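Local coordinates for protein beta-lactamase (Mycobacterium tuberculosis, PDB 4WHI) that is of unknown detailed function but, as the C-terminal domain of a penicillin-binding protein named beta-lactamase, probably accompanies a penicillin-recognising hydrolase domain, at residues P9-S15 and H57-D61; D61-F65 and I77-F82; V24-W30 and L97-R102; L18-V22 and T36-L42. Residue numbers count along the deposited sequence, not the author numbering.

Contact 1: residues P9-S15 and H57-D61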
# COMPACT_ATOMS: atom_id res chain seq x y z
N PRO A 9 -1.08 -14.74 -2.73
CA PRO A 9 -2.19 -15.62 -2.32
C PRO A 9 -2.99 -16.12 -3.53
O PRO A 9 -3.37 -15.33 -4.39
CB PRO A 9 -3.05 -14.70 -1.43
CG PRO A 9 -2.10 -13.66 -0.94
CD PRO A 9 -1.18 -13.42 -2.11
N ALA A 10 -3.24 -17.43 -3.57
CA ALA A 10 -3.91 -18.07 -4.72
C ALA A 10 -5.42 -17.84 -4.73
O ALA A 10 -6.02 -17.61 -5.79
CB ALA A 10 -3.63 -19.56 -4.70
N ASN A 11 -6.01 -17.92 -3.55
CA ASN A 11 -7.44 -17.87 -3.34
C ASN A 11 -7.78 -16.62 -2.52
O ASN A 11 -8.38 -16.75 -1.46
CB ASN A 11 -7.86 -19.15 -2.59
CG ASN A 11 -9.35 -19.19 -2.26
OD1 ASN A 11 -10.20 -18.88 -3.09
ND2 ASN A 11 -9.67 -19.59 -1.03
N PRO A 12 -7.41 -15.42 -3.00
CA PRO A 12 -7.64 -14.30 -2.09
C PRO A 12 -9.10 -13.88 -2.04
O PRO A 12 -9.85 -14.07 -3.00
CB PRO A 12 -6.81 -13.19 -2.71
CG PRO A 12 -6.89 -13.45 -4.17
CD PRO A 12 -6.92 -14.95 -4.31
N ALA A 13 -9.50 -13.31 -0.90
CA ALA A 13 -10.77 -12.63 -0.79
C ALA A 13 -10.71 -11.36 -1.65
O ALA A 13 -9.66 -10.73 -1.72
CB ALA A 13 -11.04 -12.27 0.66
N PRO A 14 -11.82 -11.01 -2.32
CA PRO A 14 -11.82 -9.81 -3.17
C PRO A 14 -11.70 -8.53 -2.36
O PRO A 14 -12.02 -8.51 -1.17
CB PRO A 14 -13.19 -9.86 -3.87
CG PRO A 14 -14.02 -10.75 -3.02
CD PRO A 14 -13.09 -11.75 -2.41
N SER A 15 -11.23 -7.47 -3.01
CA SER A 15 -11.24 -6.15 -2.41
C SER A 15 -12.66 -5.59 -2.40
O SER A 15 -13.55 -6.07 -3.12
CB SER A 15 -10.32 -5.21 -3.19
OG SER A 15 -10.84 -4.90 -4.47
N HIS A 57 -3.47 -5.54 -5.55
CA HIS A 57 -4.25 -6.31 -4.60
C HIS A 57 -3.51 -7.58 -4.16
O HIS A 57 -2.90 -8.27 -4.97
CB HIS A 57 -5.61 -6.66 -5.17
CG HIS A 57 -6.53 -7.25 -4.15
ND1 HIS A 57 -7.03 -8.52 -4.25
CD2 HIS A 57 -6.99 -6.74 -2.98
CE1 HIS A 57 -7.78 -8.78 -3.19
NE2 HIS A 57 -7.77 -7.71 -2.41
N TRP A 58 -3.58 -7.85 -2.85
CA TRP A 58 -2.97 -9.03 -2.24
C TRP A 58 -4.05 -10.00 -1.75
O TRP A 58 -4.17 -11.11 -2.27
CB TRP A 58 -2.04 -8.60 -1.10
CG TRP A 58 -1.38 -9.71 -0.33
CD1 TRP A 58 -1.78 -10.23 0.86
CD2 TRP A 58 -0.17 -10.40 -0.68
NE1 TRP A 58 -0.91 -11.22 1.27
CE2 TRP A 58 0.09 -11.33 0.34
CE3 TRP A 58 0.72 -10.31 -1.76
CZ2 TRP A 58 1.20 -12.19 0.32
CZ3 TRP A 58 1.83 -11.16 -1.78
CH2 TRP A 58 2.05 -12.08 -0.75
N ASP A 59 -4.85 -9.57 -0.78
CA ASP A 59 -5.90 -10.43 -0.21
C ASP A 59 -6.81 -9.55 0.64
O ASP A 59 -6.33 -8.84 1.52
CB ASP A 59 -5.26 -11.52 0.67
CG ASP A 59 -6.16 -12.72 0.90
OD1 ASP A 59 -7.40 -12.61 0.75
OD2 ASP A 59 -5.62 -13.78 1.25
N GLY A 60 -8.11 -9.59 0.36
CA GLY A 60 -9.08 -8.86 1.16
C GLY A 60 -8.82 -7.37 1.04
O GLY A 60 -8.80 -6.85 -0.07
N ASP A 61 -8.60 -6.71 2.16
CA ASP A 61 -8.33 -5.27 2.18
C ASP A 61 -6.82 -4.96 2.23
O ASP A 61 -6.43 -3.84 2.53
CB ASP A 61 -9.03 -4.61 3.36
CG ASP A 61 -10.54 -4.72 3.28
OD1 ASP A 61 -11.11 -4.52 2.18
OD2 ASP A 61 -11.15 -5.00 4.32
O HOH W 1 -3.43 -11.95 -4.70
O HOH W 2 -12.32 -6.93 1.22

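Contact 2: residues D61-F65 and I77-F82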
# COMPACT_ATOMS: atom_id res chain seq x y z
N ASP A 61 -8.60 -6.71 2.16
CA ASP A 61 -8.33 -5.27 2.18
C ASP A 61 -6.82 -4.96 2.23
O ASP A 61 -6.43 -3.84 2.53
CB ASP A 61 -9.03 -4.61 3.36
CG ASP A 61 -10.54 -4.72 3.28
OD1 ASP A 61 -11.11 -4.52 2.18
OD2 ASP A 61 -11.15 -5.00 4.32
N THR A 62 -6.00 -5.96 1.93
CA THR A 62 -4.55 -5.79 1.91
C THR A 62 -4.07 -5.72 0.46
O THR A 62 -4.47 -6.51 -0.38
CB THR A 62 -3.85 -6.94 2.66
OG1 THR A 62 -4.27 -6.93 4.03
CG2 THR A 62 -2.32 -6.79 2.61
N PHE A 63 -3.22 -4.72 0.21
CA PHE A 63 -2.56 -4.50 -1.06
C PHE A 63 -1.05 -4.53 -0.82
O PHE A 63 -0.59 -4.53 0.33
CB PHE A 63 -2.96 -3.14 -1.63
CG PHE A 63 -4.41 -3.05 -2.03
CD1 PHE A 63 -5.40 -2.90 -1.06
CD2 PHE A 63 -4.79 -3.10 -3.37
CE1 PHE A 63 -6.73 -2.82 -1.42
CE2 PHE A 63 -6.13 -3.01 -3.73
CZ PHE A 63 -7.10 -2.88 -2.75
N THR A 64 -0.28 -4.56 -1.90
CA THR A 64 1.16 -4.43 -1.79
C THR A 64 1.69 -3.38 -2.75
O THR A 64 1.03 -3.04 -3.75
CB THR A 64 1.91 -5.75 -2.04
OG1 THR A 64 1.62 -6.21 -3.36
CG2 THR A 64 1.54 -6.84 -1.00
N PHE A 65 2.88 -2.88 -2.45
CA PHE A 65 3.63 -2.09 -3.39
C PHE A 65 5.08 -2.58 -3.42
O PHE A 65 5.52 -3.32 -2.52
CB PHE A 65 3.53 -0.59 -3.08
CG PHE A 65 4.00 -0.20 -1.71
CD1 PHE A 65 3.18 -0.34 -0.60
CD2 PHE A 65 5.26 0.36 -1.53
CE1 PHE A 65 3.61 0.03 0.66
CE2 PHE A 65 5.70 0.73 -0.27
CZ PHE A 65 4.87 0.57 0.83
N ILE A 77 8.52 -6.49 -1.81
CA ILE A 77 7.08 -6.32 -1.68
C ILE A 77 6.77 -5.86 -0.25
O ILE A 77 7.28 -6.43 0.72
CB ILE A 77 6.35 -7.63 -2.05
CG1 ILE A 77 6.58 -7.93 -3.54
CG2 ILE A 77 4.86 -7.54 -1.77
CD1 ILE A 77 6.01 -9.25 -4.02
N SER A 78 5.95 -4.83 -0.14
CA SER A 78 5.62 -4.23 1.15
C SER A 78 4.10 -4.14 1.27
O SER A 78 3.43 -3.77 0.31
CB SER A 78 6.25 -2.84 1.24
OG SER A 78 6.09 -2.29 2.53
N LYS A 79 3.56 -4.49 2.44
CA LYS A 79 2.10 -4.52 2.64
C LYS A 79 1.48 -3.19 3.06
O LYS A 79 2.03 -2.45 3.89
CB LYS A 79 1.70 -5.59 3.67
CG LYS A 79 1.76 -7.01 3.15
CD LYS A 79 1.09 -7.97 4.12
CE LYS A 79 1.74 -9.35 4.09
NZ LYS A 79 1.93 -9.86 2.70
N ALA A 80 0.31 -2.94 2.48
CA ALA A 80 -0.55 -1.81 2.81
C ALA A 80 -1.92 -2.37 3.18
O ALA A 80 -2.66 -2.83 2.31
CB ALA A 80 -0.66 -0.87 1.63
N THR A 81 -2.26 -2.31 4.46
CA THR A 81 -3.47 -2.95 4.97
C THR A 81 -4.48 -1.89 5.37
O THR A 81 -4.22 -1.06 6.24
CB THR A 81 -3.17 -3.84 6.18
OG1 THR A 81 -2.17 -4.80 5.82
CG2 THR A 81 -4.42 -4.58 6.65
N PHE A 82 -5.63 -1.90 4.70
CA PHE A 82 -6.70 -0.96 5.01
C PHE A 82 -7.69 -1.59 5.99
O PHE A 82 -8.08 -2.74 5.84
CB PHE A 82 -7.44 -0.55 3.74
CG PHE A 82 -6.62 0.23 2.75
CD1 PHE A 82 -5.87 -0.42 1.78
CD2 PHE A 82 -6.65 1.63 2.75
CE1 PHE A 82 -5.15 0.30 0.85
CE2 PHE A 82 -5.92 2.34 1.83
CZ PHE A 82 -5.17 1.68 0.87

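Contact 3: residues V24-W30 and L97-R102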
# COMPACT_ATOMS: atom_id res chain seq x y z
N VAL A 24 -6.98 10.66 2.12
CA VAL A 24 -5.74 11.16 2.70
C VAL A 24 -5.70 10.68 4.14
O VAL A 24 -6.52 11.08 4.96
CB VAL A 24 -5.65 12.69 2.64
CG1 VAL A 24 -4.37 13.18 3.28
CG2 VAL A 24 -5.72 13.16 1.19
N TYR A 25 -4.74 9.81 4.42
CA TYR A 25 -4.60 9.18 5.72
C TYR A 25 -3.49 9.89 6.49
O TYR A 25 -2.31 9.81 6.12
CB TYR A 25 -4.30 7.70 5.55
CG TYR A 25 -5.39 6.89 4.85
CD1 TYR A 25 -5.58 6.97 3.47
CD2 TYR A 25 -6.22 6.05 5.57
CE1 TYR A 25 -6.57 6.22 2.83
CE2 TYR A 25 -7.20 5.29 4.95
CZ TYR A 25 -7.38 5.39 3.58
OH TYR A 25 -8.37 4.63 2.98
N ALA A 26 -3.87 10.60 7.55
CA ALA A 26 -2.95 11.46 8.29
C ALA A 26 -2.00 10.69 9.19
O ALA A 26 -2.32 9.60 9.68
CB ALA A 26 -3.73 12.46 9.12
N ASN A 27 -0.82 11.28 9.39
CA ASN A 27 0.18 10.80 10.33
C ASN A 27 1.17 11.94 10.60
O ASN A 27 1.79 12.45 9.68
CB ASN A 27 0.90 9.59 9.71
CG ASN A 27 1.92 8.96 10.64
OD1 ASN A 27 2.89 9.60 11.03
ND2 ASN A 27 1.74 7.68 10.94
N ASP A 28 1.30 12.33 11.87
CA ASP A 28 2.16 13.45 12.28
C ASP A 28 3.64 13.20 12.01
O ASP A 28 4.41 14.13 11.72
CB ASP A 28 1.98 13.72 13.79
CG ASP A 28 0.57 14.15 14.16
OD1 ASP A 28 -0.12 14.74 13.30
OD2 ASP A 28 0.15 13.91 15.31
N TYR A 29 4.05 11.94 12.12
CA TYR A 29 5.45 11.56 12.05
C TYR A 29 5.95 11.42 10.61
O TYR A 29 6.98 12.01 10.24
CB TYR A 29 5.68 10.26 12.83
CG TYR A 29 7.13 9.91 13.05
CD1 TYR A 29 7.95 10.73 13.82
CD2 TYR A 29 7.69 8.77 12.49
CE1 TYR A 29 9.28 10.42 14.04
CE2 TYR A 29 9.03 8.45 12.70
CZ TYR A 29 9.82 9.28 13.48
OH TYR A 29 11.14 8.99 13.68
N TRP A 30 5.22 10.65 9.80
CA TRP A 30 5.60 10.38 8.41
C TRP A 30 4.93 11.33 7.41
O TRP A 30 5.27 11.33 6.23
CB TRP A 30 5.24 8.94 8.04
CG TRP A 30 5.92 7.90 8.86
CD1 TRP A 30 5.34 7.03 9.72
CD2 TRP A 30 7.33 7.63 8.91
NE1 TRP A 30 6.29 6.22 10.30
CE2 TRP A 30 7.52 6.56 9.82
CE3 TRP A 30 8.46 8.18 8.27
CZ2 TRP A 30 8.78 6.04 10.10
CZ3 TRP A 30 9.71 7.65 8.56
CH2 TRP A 30 9.86 6.59 9.46
N LEU A 97 4.55 3.40 14.51
CA LEU A 97 4.11 4.70 14.02
C LEU A 97 3.64 4.61 12.57
O LEU A 97 3.59 5.61 11.86
CB LEU A 97 5.24 5.73 14.15
CG LEU A 97 5.76 6.01 15.57
CD1 LEU A 97 7.04 6.84 15.52
CD2 LEU A 97 4.71 6.69 16.43
N GLY A 98 3.29 3.40 12.13
CA GLY A 98 2.98 3.12 10.72
C GLY A 98 1.50 3.02 10.41
O GLY A 98 1.12 2.49 9.36
N THR A 99 0.66 3.52 11.31
CA THR A 99 -0.76 3.63 11.02
C THR A 99 -1.10 5.06 10.64
O THR A 99 -0.67 6.02 11.28
CB THR A 99 -1.62 3.15 12.20
OG1 THR A 99 -1.27 1.80 12.50
CG2 THR A 99 -3.11 3.22 11.85
N PHE A 100 -1.85 5.18 9.55
CA PHE A 100 -2.24 6.45 8.98
C PHE A 100 -3.77 6.47 9.01
O PHE A 100 -4.40 5.45 8.70
CB PHE A 100 -1.73 6.55 7.54
CG PHE A 100 -0.23 6.48 7.40
CD1 PHE A 100 0.44 5.28 7.62
CD2 PHE A 100 0.50 7.59 7.03
CE1 PHE A 100 1.82 5.21 7.49
CE2 PHE A 100 1.88 7.52 6.89
CZ PHE A 100 2.54 6.34 7.13
N THR A 101 -4.36 7.60 9.39
CA THR A 101 -5.80 7.68 9.65
C THR A 101 -6.49 8.80 8.88
O THR A 101 -6.10 9.96 8.98
CB THR A 101 -6.07 7.87 11.16
OG1 THR A 101 -5.39 6.85 11.89
CG2 THR A 101 -7.56 7.79 11.48
N ARG A 102 -7.52 8.45 8.11
CA ARG A 102 -8.23 9.45 7.30
C ARG A 102 -9.40 10.03 8.07
O ARG A 102 -9.76 9.52 9.13
CB ARG A 102 -8.69 8.88 5.95
CG ARG A 102 -9.76 7.81 6.05
CD ARG A 102 -10.27 7.38 4.68
NE ARG A 102 -11.09 6.18 4.81
CZ ARG A 102 -11.51 5.43 3.80
NH1 ARG A 102 -11.21 5.74 2.54
NH2 ARG A 102 -12.24 4.35 4.05
OXT ARG A 102 -10.00 11.02 7.64
O HOH W 3 -2.74 7.83 12.44

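Contact 4: residues L18-V22 and T36-L42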
# COMPACT_ATOMS: atom_id res chain seq x y z
N LEU A 18 -13.08 -0.05 -5.26
CA LEU A 18 -11.82 0.65 -5.02
C LEU A 18 -12.00 2.06 -4.45
O LEU A 18 -11.13 2.55 -3.73
CB LEU A 18 -10.94 0.64 -6.27
CG LEU A 18 -10.39 -0.75 -6.66
CD1 LEU A 18 -9.53 -0.64 -7.90
CD2 LEU A 18 -9.62 -1.41 -5.52
N ASN A 19 -13.12 2.71 -4.74
CA ASN A 19 -13.40 4.03 -4.16
C ASN A 19 -13.30 4.02 -2.63
O ASN A 19 -12.96 5.03 -2.03
CB ASN A 19 -14.77 4.55 -4.59
CG ASN A 19 -15.91 3.93 -3.80
OD1 ASN A 19 -16.46 2.88 -4.16
ND2 ASN A 19 -16.29 4.59 -2.73
N ASP A 20 -13.63 2.88 -2.01
CA ASP A 20 -13.64 2.80 -0.55
C ASP A 20 -12.29 3.09 0.09
O ASP A 20 -12.23 3.55 1.23
CB ASP A 20 -14.12 1.42 -0.08
CG ASP A 20 -15.63 1.29 -0.11
OD1 ASP A 20 -16.33 2.31 -0.30
OD2 ASP A 20 -16.10 0.15 0.06
N TYR A 21 -11.21 2.81 -0.64
CA TYR A 21 -9.85 2.98 -0.11
C TYR A 21 -9.27 4.38 -0.31
O TYR A 21 -8.28 4.76 0.34
CB TYR A 21 -8.92 1.96 -0.74
CG TYR A 21 -9.40 0.52 -0.57
CD1 TYR A 21 -9.32 -0.12 0.65
CD2 TYR A 21 -9.92 -0.18 -1.66
CE1 TYR A 21 -9.74 -1.43 0.80
CE2 TYR A 21 -10.34 -1.50 -1.52
CZ TYR A 21 -10.25 -2.12 -0.29
OH TYR A 21 -10.67 -3.42 -0.16
N VAL A 22 -9.87 5.15 -1.21
CA VAL A 22 -9.34 6.46 -1.60
C VAL A 22 -9.44 7.46 -0.44
O VAL A 22 -10.43 7.48 0.30
CB VAL A 22 -10.05 6.95 -2.88
CG1 VAL A 22 -9.72 8.40 -3.21
CG2 VAL A 22 -9.68 6.05 -4.06
N THR A 36 -5.06 7.49 -4.13
CA THR A 36 -5.84 8.01 -5.24
C THR A 36 -6.12 6.89 -6.23
O THR A 36 -5.47 5.84 -6.22
CB THR A 36 -5.12 9.17 -5.97
OG1 THR A 36 -3.85 8.71 -6.46
CG2 THR A 36 -4.93 10.39 -5.06
N TYR A 37 -7.09 7.13 -7.11
CA TYR A 37 -7.51 6.14 -8.09
C TYR A 37 -7.37 6.73 -9.48
O TYR A 37 -7.76 7.88 -9.72
CB TYR A 37 -8.97 5.76 -7.84
CG TYR A 37 -9.60 4.89 -8.91
CD1 TYR A 37 -10.25 5.45 -10.01
CD2 TYR A 37 -9.57 3.51 -8.81
CE1 TYR A 37 -10.84 4.66 -10.98
CE2 TYR A 37 -10.16 2.70 -9.77
CZ TYR A 37 -10.80 3.28 -10.85
OH TYR A 37 -11.38 2.48 -11.80
N HIS A 38 -6.80 5.95 -10.39
CA HIS A 38 -6.71 6.37 -11.79
C HIS A 38 -6.85 5.18 -12.73
O HIS A 38 -6.07 4.25 -12.66
CB HIS A 38 -5.39 7.10 -12.04
CG HIS A 38 -5.31 7.70 -13.41
ND1 HIS A 38 -4.44 7.24 -14.37
CD2 HIS A 38 -6.01 8.70 -13.99
CE1 HIS A 38 -4.59 7.94 -15.47
NE2 HIS A 38 -5.54 8.83 -15.27
N ASP A 39 -7.86 5.22 -13.60
CA ASP A 39 -8.02 4.21 -14.64
C ASP A 39 -7.85 2.77 -14.14
O ASP A 39 -7.08 1.98 -14.69
CB ASP A 39 -7.04 4.48 -15.80
CG ASP A 39 -7.31 5.81 -16.52
OD1 ASP A 39 -8.39 6.40 -16.32
OD2 ASP A 39 -6.44 6.25 -17.31
N GLY A 40 -8.57 2.44 -13.07
CA GLY A 40 -8.55 1.10 -12.51
C GLY A 40 -7.46 0.79 -11.49
O GLY A 40 -7.41 -0.31 -10.95
N GLN A 41 -6.59 1.76 -11.22
CA GLN A 41 -5.39 1.55 -10.40
C GLN A 41 -5.47 2.40 -9.14
O GLN A 41 -5.70 3.60 -9.22
CB GLN A 41 -4.16 1.98 -11.21
CG GLN A 41 -2.83 1.77 -10.50
CD GLN A 41 -2.46 0.31 -10.39
OE1 GLN A 41 -2.33 -0.37 -11.40
NE2 GLN A 41 -2.32 -0.19 -9.16
N LEU A 42 -5.28 1.77 -7.98
CA LEU A 42 -5.02 2.50 -6.75
C LEU A 42 -3.53 2.83 -6.68
O LEU A 42 -2.68 2.01 -7.04
CB LEU A 42 -5.41 1.71 -5.50
CG LEU A 42 -6.87 1.59 -5.08
CD1 LEU A 42 -6.96 0.76 -3.81
CD2 LEU A 42 -7.51 2.95 -4.86

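Contact 1: residues P9-S15 and H57-D61
Pro-9 rests the CG-CD edge of its ring on one face of the Trp-58 indole. Its CD sits 3.4 Å from the centroid of the six-membered ring, a CH-pi contact almost along the ring normal. Trp-58 starts out pointing away, but its t rotamer and chi2 near -98° bring the ring back under the proline. Lys-79 adds a cation-pi contact to the same indole. Asp-59, also t, swings its carboxylate toward the 9-15 segment, where Ala-13 N donates to Asp-59 OD1 at 2.8 Å. Trp-58 and Asp-59 both face Thr-62, so strand 51-59 ends in a classic beta bulge, and the N-terminal segment packs beside this irregular strand end. Gly-60 N then donates to Ala-13 O at 2.8 Å. His-57 folds over the turn in its t rotamer. Its NE2 donates to Gly-60 O at 2.7 Å, and the ring edge brings CE1 within 3.1 Å of Ala-13 O. A water donates to both Pro-14 O and Asp-61 OD1, each at 2.9 Å; Asp-61 OD1 also hydrogen-bonds Tyr-21.

Contact 2: residues D61-F65 and I77-F82
Ile-77 opens the second strand by placing CG2 3.5 Å from Thr-64 CB. Next comes Ser-78, the hydrogen-bonded partner of Phe-65. Ser-78 N donates to Phe-65 O at 2.9 Å, and Phe-65 N returns a bond to Ser-78 O at 3.0 Å. The p rotamer of Phe-65 swings its ring across the strand gap, so that Ser-78 CB lies over the ring face, 3.9 Å from its centroid. Lys-79 and Thr-64 form a non-hydrogen-bonded pair. The aliphatic part of Lys-79 passes Thr-62, with Lys-79 CD 3.9 Å from Thr-62 CG2, and its amine goes on to the Trp-58 ring in a cation-pi contact. This is an antiparallel beta hairpin. One face carries Thr-62, Thr-64, Lys-79 and Thr-81; the other carries Phe-63, Phe-65, Ser-78 and Ala-80, all buried. Ala-80 pairs with Phe-63 through Ala-80 N to Phe-63 O at 2.8 Å and Phe-63 N to Ala-80 O at 2.9 Å. Its small side chain packs on Leu-55, Leu-87 and Leu-89. Thr-81 faces Thr-62, and their OG1 atoms share a weak hydrogen bond at 3.5 Å. At Phe-82, the backbone N donates to Asp-61 O at 3.0 Å. Phe-82 CE1 comes within 3.7 Å of Phe-63 CD1, with the ring planes near perpendicular, and the Tyr-21 ring packs against both phenylalanines.

Contact 3: residues V24-W30 and L97-R102
The Phe-100 side chain fills the hollow under the 24-30 segment. Its CB rests 3.4 Å from Tyr-25 CB, the Asn-27 amide carbon CG lies over one ring face, and Phe-100 CE2 reaches to 3.8 Å from Trp-30 CB. Beyond it, Leu-97 is a bump against Tyr-29, with CD1 over the ring face and 3.8 Å from its centroid. At the other end Arg-102 CB sits over the Tyr-25 ring, 4.0 Å from the centroid. Between these knobs the first and last strands meet in a single antiparallel bridge. Ala-26 N donates to Thr-101 O at 2.7 Å, and Thr-101 N to Ala-26 O at 2.9 Å. This joins the two outermost strands of the sheet, consistent with closure into a barrel. Asn-27 ND2 donates to Leu-97 O and Thr-99 O, both at 2.9 Å. Its OD1 accepts from Trp-30 N at 2.8 Å in an Asx motif. One amide thus fixes its own loop and binds the opposite backbone, so polar bonds extend the closure past the bridge.

Contact 4: residues L18-V22 and T36-L42
Apolar side-chain packing makes this contact. Leu-42 points from its strand into the turn formed by 18-22. Its CD1 lies 3.8 Å from Leu-18 CD2 and also 3.8 Å from Tyr-21 CD2, while Leu-42 CD2 is 3.9 Å from Val-22 CG2. Tyr-37 takes the outer side, with CB 3.9 Å from Val-22 CG2 and the ring edge, at CE2, 3.9 Å from Leu-18 CD1. Leu-18 CD1 also makes a van der Waals contact with the backbone at Gly-40 O, 3.7 Å away. The partner of this turn is a tight beta hairpin, with a type I' turn from His-38 to Gln-41 joining strands 33-38 and 41-46. Asp-39 and Gly-40 both have the positive phi that this turn needs. Backbone hydrogen bonds hold each side in shape. His-38 N donates to Gln-41 O at 2.8 Å and Gln-41 N to His-38 O at 2.9 Å; within 18-22, Tyr-21 N donates to Leu-18 O at 3.1 Å. Among polar side chains, Tyr-21 OH bonds Asp-61, and Thr-36 OG1 bonds Arg-43.

All four contacts reach one antiparallel sheet whose eight strands follow chain order. The centre of contact 2, the hairpin of strands 62-66 and 77-83, lies about 4 Å from the centre of the chain. Contact 3 joins the first and last strands, so it spans nearly the whole meander and encloses contact 2 along the chain. Contact 4 is nested inside the loop closed by contact 1 and precedes contact 2. Contacts 1 and 2 share Asp-61, their centres about 10 Å apart. The centres of contacts 1 and 3 lie on opposite sides of the chain's centre, about 24 Å apart. Tyr-21 of contact 4 touches contacts 1 and 2, and Arg-102 NH1 of contact 3 hydrogen-bonds the backbone O of Asp-20. The segment before strand 23-25 thus connects contacts 1, 2 and 3.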